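Local coordinates for protein teicoplanin pseudoaglycone deacetylases Orf2 (Actinoplanes teichomyceticus, PDB 3DFF) that probably removes the acetyl group from a sugar of the teicoplanin pseudoaglycone by zinc-dependent hydrolysis during biosynthesis of the antibiotic, at residues V21-A26 against K222-V226. Sequence-based numbering, arbitrary orientation.
Sequences VLSFGA and KFQAV
Val21 forms the apolar centre of this buried, near-antiparallel helix pair (axes 151° apart, 9.0 Å at closest approach) in a PIG-L-type deacetylase fold. Its CG1 lies 3.8 Å from both Ala225 CB and Val226 CG2, and Leu22 CD2 meets Val226 CG1, also at 3.8 Å. Leu22 sits one turn after the zinc ligand Asp19, so residues 222-226 pack against the metal-bearing start of helix 19-33. In register, Leu22 faces Val226 (CA-CA 6.2 Å) and Gly25 faces Lys222 (CA-CA 5.0 Å). A CB on Gly25 would clash with Lys222 CG; instead that carbon rests 3.9 Å from Gly25 CA.

Farther out, Lys222 extends with all four chi angles t across a distorted helical turn. Phe24 (phi/psi -144/14) departs from helical geometry: Gly25 N still bonds Val21 O at 3.0 Å, but Ala26 N lies 6.6 Å from Leu22 O, breaking the next i to i+4 bond. Glu262 accepts Ala26 N and forms a salt bridge with Lys222, whose ammonium also bonds Tyr260. Lysine and glutamate thus take over both ends of the lost bond, with Lys222 NZ donating to Leu22 O at 2.9 Å.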
loop_
_atom_site.group_PDB
_atom_site.type_symbol
_atom_site.label_atom_id
_atom_site.label_comp_id
_atom_site.label_asym_id
_atom_site.label_seq_id
_atom_site.Cartn_x
_atom_site.Cartn_y
_atom_site.Cartn_z
ATOM N N VAL A 21 -4.360 -3.921 -3.589
ATOM C CA VAL A 21 -5.328 -5.008 -3.809
ATOM C C VAL A 21 -6.003 -5.387 -2.485
ATOM O O VAL A 21 -7.227 -5.472 -2.402
ATOM C CB VAL A 21 -4.702 -6.209 -4.532
ATOM C CG1 VAL A 21 -5.685 -7.374 -4.594
ATOM C CG2 VAL A 21 -4.267 -5.778 -5.947
ATOM N N LEU A 22 -5.207 -5.591 -1.442
ATOM C CA LEU A 22 -5.768 -5.907 -0.122
ATOM C C LEU A 22 -6.759 -4.860 0.356
ATOM O O LEU A 22 -7.803 -5.199 0.952
ATOM C CB LEU A 22 -4.647 -5.973 0.914
ATOM C CG LEU A 22 -3.818 -7.249 0.905
ATOM C CD1 LEU A 22 -2.526 -7.007 1.681
ATOM C CD2 LEU A 22 -4.608 -8.430 1.490
ATOM N N SER A 23 -6.430 -3.596 0.128
ATOM C CA SER A 23 -7.195 -2.498 0.719
ATOM C C SER A 23 -8.307 -1.971 -0.169
ATOM O O SER A 23 -9.312 -1.453 0.338
ATOM C CB SER A 23 -6.278 -1.339 1.114
ATOM O OG SER A 23 -5.261 -1.773 1.999
ATOM N N PHE A 24 -8.120 -2.093 -1.481
ATOM C CA PHE A 24 -8.945 -1.331 -2.430
ATOM C C PHE A 24 -9.237 -2.136 -3.698
ATOM O O PHE A 24 -9.709 -1.578 -4.691
ATOM C CB PHE A 24 -8.238 0.005 -2.741
ATOM C CG PHE A 24 -9.105 1.041 -3.439
ATOM C CD1 PHE A 24 -10.317 1.456 -2.894
ATOM C CD2 PHE A 24 -8.671 1.621 -4.622
ATOM C CE1 PHE A 24 -11.105 2.425 -3.546
ATOM C CE2 PHE A 24 -9.442 2.587 -5.280
ATOM C CZ PHE A 24 -10.657 2.987 -4.745
ATOM N N GLY A 25 -8.991 -3.443 -3.655
ATOM C CA GLY A 25 -9.138 -4.288 -4.836
ATOM C C GLY A 25 -10.563 -4.268 -5.368
ATOM O O GLY A 25 -10.768 -4.262 -6.572
ATOM N N ALA A 26 -11.540 -4.266 -4.463
ATOM C CA ALA A 26 -12.949 -4.192 -4.895
ATOM C C ALA A 26 -13.219 -2.873 -5.619
ATOM O O ALA A 26 -13.817 -2.875 -6.699
ATOM C CB ALA A 26 -13.904 -4.383 -3.714
ATOM N N LYS A 222 -11.829 -9.464 -5.986
ATOM C CA LYS A 222 -10.830 -8.955 -5.044
ATOM C C LYS A 222 -10.121 -10.107 -4.328
ATOM O O LYS A 222 -8.895 -10.183 -4.318
ATOM C CB LYS A 222 -11.473 -8.048 -4.000
ATOM C CG LYS A 222 -10.437 -7.489 -2.979
ATOM C CD LYS A 222 -11.112 -6.746 -1.820
ATOM C CE LYS A 222 -10.076 -6.352 -0.764
ATOM N NZ LYS A 222 -10.568 -5.297 0.181
ATOM N N PHE A 223 -10.886 -10.986 -3.684
ATOM C CA PHE A 223 -10.297 -12.074 -2.906
ATOM C C PHE A 223 -9.467 -13.028 -3.764
ATOM O O PHE A 223 -8.413 -13.475 -3.330
ATOM C CB PHE A 223 -11.378 -12.827 -2.097
ATOM C CG PHE A 223 -11.928 -12.045 -0.912
ATOM C CD1 PHE A 223 -11.599 -10.707 -0.694
ATOM C CD2 PHE A 223 -12.806 -12.668 -0.023
ATOM C CE1 PHE A 223 -12.128 -9.988 0.402
ATOM C CE2 PHE A 223 -13.339 -11.969 1.065
ATOM C CZ PHE A 223 -13.007 -10.631 1.282
ATOM N N GLN A 224 -9.935 -13.327 -4.985
ATOM C CA GLN A 224 -9.154 -14.139 -5.924
ATOM C C GLN A 224 -7.841 -13.416 -6.259
ATOM O O GLN A 224 -6.797 -14.047 -6.357
ATOM C CB GLN A 224 -9.939 -14.407 -7.209
ATOM C CG GLN A 224 -11.044 -15.444 -7.051
ATOM C CD GLN A 224 -12.091 -15.378 -8.145
ATOM O OE1 GLN A 224 -11.906 -14.732 -9.180
ATOM N NE2 GLN A 224 -13.215 -16.050 -7.915
ATOM N N ALA A 225 -7.909 -12.100 -6.421
ATOM C CA ALA A 225 -6.711 -11.300 -6.728
ATOM C C ALA A 225 -5.716 -11.331 -5.567
ATOM O O ALA A 225 -4.514 -11.537 -5.773
ATOM C CB ALA A 225 -7.084 -9.873 -7.089
ATOM N N VAL A 226 -6.209 -11.139 -4.346
ATOM C CA VAL A 226 -5.360 -11.281 -3.167
ATOM C C VAL A 226 -4.609 -12.617 -3.198
ATOM O O VAL A 226 -3.408 -12.680 -2.912
ATOM C CB VAL A 226 -6.178 -11.127 -1.858
ATOM C CG1 VAL A 226 -5.343 -11.492 -0.640
ATOM C CG2 VAL A 226 -6.729 -9.723 -1.733
#